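Local coordinates for protein TsrD (Streptomyces laurentii, PDB 5X7L) that belongs to the SnoaL-like polyketide cyclase family of the NTF2 clan, pairing two alpha-plus-beta subunits through their curved antiparallel sheets, at residues B[18-23]-B[52-57]; B[66-71]-B[78-83]; B[107-112]-B[119-124]. All coordinates share one frame; numbering follows the deposited sequence.

Interaction 1: B[18-23]-B[52-57]; sequences AAYNEG and AAIRRW
I54 sets its terminal methyl CD1 squarely over one face of the Y20 ring, a CH-pi contact that forms the centre of this helix-helix packing in the NTF2-like fold. CD1 stands 3.4 Å from the centroid of the Y20 ring and only 3° off the ring normal, so all six ring carbons lie at nearly the same distance from it. The bend in the I54 chain puts the methyl there: with chi2 at -58°, CD1 is folded back rather than extended from CG1. The same methyl also touches A19, one residue earlier on helix 6-22, I54 CD1 lying 3.9 Å from A19 CB. The other branch, CG2, reaches the end of that helix and packs 3.7 Å from A19 O and 3.9 Å from G23 C.

The helical pieces 18-22 and 52-57 run in broadly the same direction, their axes 28° apart and 9.5 Å distant at closest approach. The first helix ends here in a Schellman motif, with G23 at positive phi as its C-prime residue, and I54 CG2 lies against this turn. Strand 61-74 adds L64 and L66 to the surroundings of Y20, and F16 meets its ring as well, placing the tyrosine between both helices and the sheet.

W57, one turn beyond I54, approaches the rim of the tyrosine instead of its face. Its CD1 is 3.6 Å from Y20 CE2, and the two ring planes are inclined, neither parallel nor perpendicular. At their polar ends the two aromatic side chains share one water, in plane at the edge of both rings: it accepts the indole hydrogen of W57 NE1 at 3.0 Å and is hydrogen-bonded to Y20 OH at 2.9 Å.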
# COMPACT_ATOMS: atom_id res chain seq x y z
N ALA B 18 7.47 -16.07 -8.56
CA ALA B 18 8.37 -16.75 -9.49
C ALA B 18 8.36 -16.10 -10.87
O ALA B 18 9.39 -16.06 -11.55
CB ALA B 18 8.02 -18.23 -9.59
N ALA B 19 7.21 -15.59 -11.30
CA ALA B 19 7.12 -14.92 -12.60
C ALA B 19 8.13 -13.78 -12.68
O ALA B 19 8.85 -13.64 -13.68
CB ALA B 19 5.71 -14.39 -12.84
N TYR B 20 8.18 -12.96 -11.63
CA TYR B 20 9.10 -11.83 -11.58
C TYR B 20 10.54 -12.28 -11.35
O TYR B 20 11.45 -11.85 -12.07
CB TYR B 20 8.68 -10.85 -10.48
CG TYR B 20 7.44 -10.08 -10.83
CD1 TYR B 20 6.18 -10.62 -10.59
CD2 TYR B 20 7.51 -8.81 -11.41
CE1 TYR B 20 5.03 -9.92 -10.92
CE2 TYR B 20 6.36 -8.10 -11.73
CZ TYR B 20 5.12 -8.67 -11.48
OH TYR B 20 3.97 -7.98 -11.80
N ASN B 21 10.76 -13.13 -10.35
CA ASN B 21 12.12 -13.52 -9.99
C ASN B 21 12.83 -14.31 -11.10
O ASN B 21 14.04 -14.20 -11.26
CB ASN B 21 12.11 -14.31 -8.68
CG ASN B 21 11.84 -13.42 -7.48
OD1 ASN B 21 12.38 -12.33 -7.37
ND2 ASN B 21 11.00 -13.89 -6.57
N GLU B 22 12.06 -15.08 -11.86
CA GLU B 22 12.62 -15.86 -12.97
C GLU B 22 12.45 -15.17 -14.32
O GLU B 22 12.96 -15.65 -15.33
CB GLU B 22 11.97 -17.24 -13.01
CG GLU B 22 12.18 -18.04 -11.74
CD GLU B 22 11.41 -19.34 -11.71
OE1 GLU B 22 10.97 -19.81 -12.78
OE2 GLU B 22 11.24 -19.89 -10.60
N GLY B 23 11.74 -14.04 -14.35
CA GLY B 23 11.43 -13.37 -15.61
C GLY B 23 10.74 -14.30 -16.59
O GLY B 23 11.02 -14.28 -17.79
N ALA B 52 3.23 -8.52 -20.30
CA ALA B 52 4.03 -7.40 -20.79
C ALA B 52 4.85 -6.75 -19.67
O ALA B 52 6.00 -6.35 -19.89
CB ALA B 52 3.14 -6.37 -21.47
N ALA B 53 4.26 -6.65 -18.49
CA ALA B 53 4.98 -6.11 -17.33
C ALA B 53 6.19 -6.96 -16.98
O ALA B 53 7.28 -6.43 -16.73
CB ALA B 53 4.05 -5.98 -16.14
N ILE B 54 6.03 -8.29 -16.98
CA ILE B 54 7.14 -9.20 -16.70
C ILE B 54 8.29 -8.96 -17.68
O ILE B 54 9.44 -8.86 -17.27
CB ILE B 54 6.72 -10.69 -16.77
CG1 ILE B 54 5.68 -11.02 -15.70
CG2 ILE B 54 7.94 -11.60 -16.62
CD1 ILE B 54 6.11 -10.75 -14.27
N ARG B 55 7.97 -8.87 -18.96
CA ARG B 55 8.99 -8.66 -19.98
C ARG B 55 9.69 -7.32 -19.79
O ARG B 55 10.91 -7.23 -19.95
CB ARG B 55 8.38 -8.74 -21.38
CG ARG B 55 7.81 -10.11 -21.73
CD ARG B 55 7.57 -10.25 -23.22
NE ARG B 55 6.64 -9.24 -23.72
CZ ARG B 55 5.31 -9.35 -23.69
NH1 ARG B 55 4.73 -10.43 -23.17
NH2 ARG B 55 4.56 -8.37 -24.17
N ARG B 56 8.93 -6.29 -19.44
CA ARG B 56 9.50 -4.96 -19.22
C ARG B 56 10.47 -4.96 -18.04
O ARG B 56 11.58 -4.42 -18.15
CB ARG B 56 8.39 -3.93 -18.99
CG ARG B 56 8.91 -2.55 -18.61
CD ARG B 56 7.79 -1.51 -18.56
NE ARG B 56 6.71 -1.91 -17.67
CZ ARG B 56 6.73 -1.79 -16.34
NH1 ARG B 56 7.80 -1.29 -15.72
NH2 ARG B 56 5.68 -2.18 -15.63
N TRP B 57 10.06 -5.54 -16.92
CA TRP B 57 10.94 -5.59 -15.75
C TRP B 57 12.20 -6.39 -16.03
O TRP B 57 13.29 -6.03 -15.58
CB TRP B 57 10.22 -6.18 -14.54
CG TRP B 57 9.15 -5.30 -13.96
CD1 TRP B 57 7.83 -5.60 -13.83
CD2 TRP B 57 9.32 -3.99 -13.40
NE1 TRP B 57 7.16 -4.56 -13.23
CE2 TRP B 57 8.05 -3.55 -12.96
CE3 TRP B 57 10.42 -3.13 -13.24
CZ2 TRP B 57 7.85 -2.31 -12.37
CZ3 TRP B 57 10.22 -1.89 -12.65
CH2 TRP B 57 8.94 -1.49 -12.22
O HOH W 1 4.31 -5.17 -12.41

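Interaction 2: B[66-71]-B[78-83]; sequences LTLDDL and AVARMT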
# COMPACT_ATOMS: atom_id res chain seq x y z
N LEU B 66 11.86 -10.03 -5.85
CA LEU B 66 10.55 -9.74 -5.30
C LEU B 66 10.28 -10.76 -4.21
O LEU B 66 10.24 -11.96 -4.47
CB LEU B 66 9.47 -9.82 -6.39
CG LEU B 66 8.05 -9.41 -5.97
CD1 LEU B 66 8.00 -7.94 -5.61
CD2 LEU B 66 7.06 -9.73 -7.08
N THR B 67 10.12 -10.27 -2.98
CA THR B 67 9.93 -11.16 -1.84
C THR B 67 8.67 -10.80 -1.07
O THR B 67 8.22 -9.65 -1.07
CB THR B 67 11.15 -11.13 -0.91
OG1 THR B 67 11.41 -9.79 -0.50
CG2 THR B 67 12.38 -11.70 -1.61
N LEU B 68 8.10 -11.82 -0.44
CA LEU B 68 6.84 -11.70 0.28
C LEU B 68 7.09 -11.46 1.76
O LEU B 68 7.64 -12.32 2.45
CB LEU B 68 6.01 -12.96 0.07
CG LEU B 68 4.59 -12.95 0.64
CD1 LEU B 68 3.74 -11.86 0.02
CD2 LEU B 68 3.96 -14.31 0.41
N ASP B 69 6.70 -10.29 2.24
CA ASP B 69 6.87 -9.92 3.64
C ASP B 69 5.69 -10.35 4.50
O ASP B 69 5.87 -10.70 5.67
CB ASP B 69 7.05 -8.41 3.77
CG ASP B 69 8.29 -7.91 3.07
OD1 ASP B 69 9.39 -8.43 3.38
OD2 ASP B 69 8.17 -7.02 2.21
N ASP B 70 4.49 -10.30 3.94
CA ASP B 70 3.30 -10.71 4.67
C ASP B 70 2.19 -11.03 3.68
O ASP B 70 2.16 -10.49 2.57
CB ASP B 70 2.85 -9.62 5.65
CG ASP B 70 1.94 -10.14 6.75
OD1 ASP B 70 1.76 -11.37 6.88
OD2 ASP B 70 1.40 -9.30 7.52
N LEU B 71 1.30 -11.92 4.09
CA LEU B 71 0.14 -12.32 3.29
C LEU B 71 -1.07 -12.37 4.21
O LEU B 71 -1.02 -13.00 5.28
CB LEU B 71 0.38 -13.68 2.64
CG LEU B 71 -0.77 -14.26 1.81
CD1 LEU B 71 -1.04 -13.41 0.57
CD2 LEU B 71 -0.47 -15.70 1.42
N ALA B 78 -6.83 -11.40 -1.36
CA ALA B 78 -5.49 -11.72 -0.89
C ALA B 78 -4.66 -10.44 -0.88
O ALA B 78 -4.61 -9.73 -1.87
CB ALA B 78 -4.84 -12.75 -1.80
N VAL B 79 -4.03 -10.16 0.26
CA VAL B 79 -3.18 -8.99 0.40
C VAL B 79 -1.74 -9.42 0.57
O VAL B 79 -1.42 -10.16 1.50
CB VAL B 79 -3.59 -8.13 1.61
CG1 VAL B 79 -2.72 -6.89 1.69
CG2 VAL B 79 -5.07 -7.77 1.53
N ALA B 80 -0.88 -8.98 -0.35
CA ALA B 80 0.54 -9.31 -0.31
C ALA B 80 1.36 -8.06 -0.09
O ALA B 80 1.34 -7.14 -0.91
CB ALA B 80 0.95 -9.99 -1.61
N ARG B 81 2.07 -8.01 1.04
CA ARG B 81 3.06 -6.97 1.27
C ARG B 81 4.40 -7.51 0.82
O ARG B 81 4.82 -8.59 1.25
CB ARG B 81 3.12 -6.57 2.75
CG ARG B 81 4.14 -5.47 3.02
CD ARG B 81 3.97 -4.83 4.38
NE ARG B 81 4.23 -5.74 5.49
CZ ARG B 81 5.43 -6.01 6.00
NH1 ARG B 81 6.52 -5.46 5.48
NH2 ARG B 81 5.55 -6.84 7.03
N MSE B 82 5.08 -6.77 -0.06
CA MSE B 82 6.29 -7.26 -0.72
C MSE B 82 7.39 -6.22 -0.73
O MSE B 82 7.15 -5.03 -0.51
CB MSE B 82 5.95 -7.69 -2.15
CG MSE B 82 5.02 -8.90 -2.19
SE MSE B 82 4.38 -9.33 -3.98
CE MSE B 82 3.02 -7.93 -4.11
N THR B 83 8.60 -6.70 -0.99
CA THR B 83 9.77 -5.86 -1.19
C THR B 83 10.32 -6.13 -2.59
O THR B 83 10.50 -7.29 -2.98
CB THR B 83 10.85 -6.14 -0.13
OG1 THR B 83 10.34 -5.80 1.17
CG2 THR B 83 12.10 -5.30 -0.39
O HOH W 2 7.25 -4.28 2.90
O HOH W 3 2.51 -6.86 7.41
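The R81 guanidinium carries D69 CB over one face, 3.4 Å above the plane and offset toward the rim, while a water lies in plane at its edge. That water accepts from R81 NE, which the bend at chi3 (65°) puts in place, and donates to D70 OD2, whose salt-bridge partner is K77 of the second subunit. The D69 carboxylate lies only 14° from parallel to the guanidinium, yet D69 OD2 is well out of the guanidinium plane and 4.0 Å from R81 NH1, a long salt bridge of charge alone; another water links these two atoms. The R81 guanidinium also makes a cation-pi contact with W121 of the second subunit.

D69 OD2 has a closer partner: it takes the hydroxyl proton of T83 OG1 on its syn lone pair, at 2.7 Å. T67 and T83 pair through both of their backbone bonds, and their side chains lie side by side.

The register then slips by one residue. R81 O receives two donors, D69 N at 2.7 Å and D70 N at 3.2 Å, and R81 N returns a bond to D70 O. On the other side of the strands L68 CD1 packs 3.7 Å from A80 CB and 3.9 Å from CG of M82, a selenomethionine. The face bearing A80 and M82 is turned to helix 6-22, whereas R81 and V79 meet the second subunit.

Two residues, D69 and D70, opposite the single R81 define a classic beta bulge, here in the hairpin of strands 61-74 and 77-88 in the curved sheet of an NTF2-like domain.

Interaction 3: B[107-112]-B[119-124]; sequences IDIFLI and QHWDEM. With IPA (isopropyl alcohol), chain G.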
# COMPACT_ATOMS: atom_id res chain seq x y z
N ILE B 107 2.31 -2.88 -1.50
CA ILE B 107 1.23 -3.74 -1.04
C ILE B 107 0.24 -3.88 -2.18
O ILE B 107 -0.25 -2.89 -2.71
CB ILE B 107 0.53 -3.17 0.21
CG1 ILE B 107 1.53 -2.98 1.36
CG2 ILE B 107 -0.61 -4.10 0.63
CD1 ILE B 107 0.97 -2.24 2.55
N ASP B 108 -0.05 -5.13 -2.55
CA ASP B 108 -1.06 -5.46 -3.56
C ASP B 108 -2.24 -6.14 -2.89
O ASP B 108 -2.06 -7.07 -2.10
CB ASP B 108 -0.51 -6.43 -4.61
CG ASP B 108 0.51 -5.80 -5.54
OD1 ASP B 108 0.78 -4.58 -5.44
OD2 ASP B 108 1.04 -6.54 -6.39
N ILE B 109 -3.44 -5.69 -3.24
CA ILE B 109 -4.67 -6.39 -2.86
C ILE B 109 -5.24 -7.01 -4.12
O ILE B 109 -5.53 -6.30 -5.08
CB ILE B 109 -5.70 -5.44 -2.23
CG1 ILE B 109 -5.11 -4.76 -1.00
CG2 ILE B 109 -6.98 -6.20 -1.89
CD1 ILE B 109 -6.00 -3.70 -0.38
N PHE B 110 -5.37 -8.33 -4.13
CA PHE B 110 -5.91 -9.06 -5.27
C PHE B 110 -7.34 -9.53 -5.01
O PHE B 110 -7.65 -10.00 -3.91
CB PHE B 110 -5.07 -10.30 -5.58
CG PHE B 110 -3.67 -10.00 -6.01
CD1 PHE B 110 -3.40 -9.56 -7.30
CD2 PHE B 110 -2.61 -10.20 -5.14
CE1 PHE B 110 -2.10 -9.31 -7.70
CE2 PHE B 110 -1.30 -9.94 -5.54
CZ PHE B 110 -1.05 -9.50 -6.82
N LEU B 111 -8.17 -9.41 -6.03
CA LEU B 111 -9.49 -10.03 -6.06
C LEU B 111 -9.39 -11.39 -6.73
O LEU B 111 -8.85 -11.51 -7.83
CB LEU B 111 -10.47 -9.14 -6.83
CG LEU B 111 -11.91 -9.65 -7.02
CD1 LEU B 111 -12.64 -9.74 -5.69
CD2 LEU B 111 -12.66 -8.75 -8.00
N ILE B 112 -9.92 -12.42 -6.07
CA ILE B 112 -9.89 -13.78 -6.59
C ILE B 112 -11.21 -14.12 -7.29
O ILE B 112 -12.28 -14.02 -6.69
CB ILE B 112 -9.63 -14.80 -5.46
CG1 ILE B 112 -8.30 -14.49 -4.77
CG2 ILE B 112 -9.63 -16.23 -6.00
CD1 ILE B 112 -8.14 -15.13 -3.41
N GLN B 119 -7.92 -9.05 -10.61
CA GLN B 119 -7.84 -7.61 -10.53
C GLN B 119 -7.02 -7.25 -9.30
O GLN B 119 -6.93 -8.06 -8.37
CB GLN B 119 -9.27 -7.07 -10.46
CG GLN B 119 -9.47 -5.73 -9.83
CD GLN B 119 -10.90 -5.23 -9.93
OE1 GLN B 119 -11.84 -6.00 -10.17
NE2 GLN B 119 -11.05 -3.94 -9.77
N HIS B 120 -6.40 -6.07 -9.28
CA HIS B 120 -5.68 -5.62 -8.09
C HIS B 120 -5.85 -4.14 -7.83
O HIS B 120 -6.21 -3.37 -8.73
CB HIS B 120 -4.18 -5.95 -8.19
CG HIS B 120 -3.43 -5.11 -9.17
ND1 HIS B 120 -3.18 -5.53 -10.46
CD2 HIS B 120 -2.89 -3.88 -9.07
CE1 HIS B 120 -2.51 -4.60 -11.10
NE2 HIS B 120 -2.32 -3.58 -10.28
N TRP B 121 -5.57 -3.77 -6.59
CA TRP B 121 -5.41 -2.39 -6.14
C TRP B 121 -4.10 -2.39 -5.38
O TRP B 121 -3.84 -3.29 -4.60
CB TRP B 121 -6.53 -1.97 -5.19
CG TRP B 121 -7.92 -2.13 -5.73
CD1 TRP B 121 -8.69 -1.16 -6.30
CD2 TRP B 121 -8.70 -3.33 -5.73
NE1 TRP B 121 -9.91 -1.68 -6.66
CE2 TRP B 121 -9.95 -3.01 -6.32
CE3 TRP B 121 -8.48 -4.64 -5.29
CZ2 TRP B 121 -10.96 -3.95 -6.48
CZ3 TRP B 121 -9.49 -5.58 -5.45
CH2 TRP B 121 -10.72 -5.22 -6.04
N ASP B 122 -3.26 -1.38 -5.60
CA ASP B 122 -1.94 -1.41 -4.99
C ASP B 122 -1.45 -0.04 -4.56
O ASP B 122 -1.99 0.99 -4.99
CB ASP B 122 -0.93 -2.03 -5.96
CG ASP B 122 -0.66 -1.14 -7.15
OD1 ASP B 122 -1.58 -0.95 -7.97
OD2 ASP B 122 0.47 -0.63 -7.26
N GLU B 123 -0.44 -0.04 -3.70
CA GLU B 123 0.38 1.13 -3.43
C GLU B 123 1.83 0.68 -3.36
O GLU B 123 2.14 -0.35 -2.77
CB GLU B 123 -0.02 1.83 -2.13
CG GLU B 123 -1.45 2.33 -2.06
CD GLU B 123 -1.77 3.46 -3.02
OE1 GLU B 123 -0.86 4.03 -3.65
OE2 GLU B 123 -2.97 3.78 -3.13
N MSE B 124 2.71 1.47 -3.97
CA MSE B 124 4.15 1.23 -3.95
C MSE B 124 4.82 2.52 -3.53
O MSE B 124 4.30 3.60 -3.80
CB MSE B 124 4.65 0.77 -5.33
CG MSE B 124 6.18 0.73 -5.46
SE MSE B 124 6.81 0.17 -7.24
CE MSE B 124 6.65 -1.71 -6.82
C1 IPA G . 0.08 -6.52 -9.49
C2 IPA G . 1.36 -5.73 -9.70
C3 IPA G . 1.05 -4.25 -9.89
O2 IPA G . 2.21 -5.88 -8.56
O HOH W 4 2.50 -2.38 -6.46
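D108 and D122 stand side by side on neighbouring strands with their carboxylates turned 87° apart, an unusual pairing of like groups in a sheet. D108 OD1 and D122 OD2 are 4.4 Å from each other, and one water spans them, donating to both oxygens. D108 OD1 also presses on the aliphatic part of its neighbour, at 3.1 Å from D122 CB. The remaining oxygen, D108 OD2, takes the hydroxyl proton of an isopropyl alcohol molecule from its O2 at 2.6 Å.

The alcohol lies over H120 as well. Its C1 methyl stands 3.5 Å above the centre of the imidazole, and D122 OD1 sits in plane at the edge of the same ring. H120 ND1 is held by the hydroxyl of Y36, a second-shell bond that can fix the rotation of the ring. F110 lies beside H120, its CD1 3.8 Å from H120 CB; F16 and M13 of helix 6-22 cover this side.

On the other face W121 reaches across the strands: its CE3 is 4.0 Å from I109 CG2, and its CZ3 packs 3.9 Å from L111 CB. I107 packs on I107 and E123 on G105 of the second subunit, which places this face in the dimer interface. Reciprocal backbone bonds join I109 with W121 and I107 with E123, the I109 N-H meeting W121 O almost straight (172°).

The arrangement is an antiparallel beta hairpin of the SnoaL-like, NTF2-type fold, one face packed on the partner subunit and the other, with D108, F110 and H120, turned to helix 6-22 and to an isopropyl alcohol probably taken from the crystallisation liquor, consistent with a pocket there.

In the fold
The three contacts follow in series along the chain, all within the one SnoaL-like domain. Interaction 1 joins helices 6-22 and 47-60; the second leads directly into strand 61-74, where interaction 2 begins. Their centres are about 16 Å apart, but N21 OD1 and L66 N, 2.8 Å apart in a probable hydrogen bond, tie helix end to strand. Interactions 2 and 3, centres about 11 Å apart, are the two hairpins of one sheet ordered 61-74, 77-88, 101-113, 116-124. Interaction 1 lies about 17 Å from interaction 3, centre to centre. Y20 and W57 of the two helices pack on L64 of strand 61-74, so the helices back one sheet face, while both hairpins touch the second subunit.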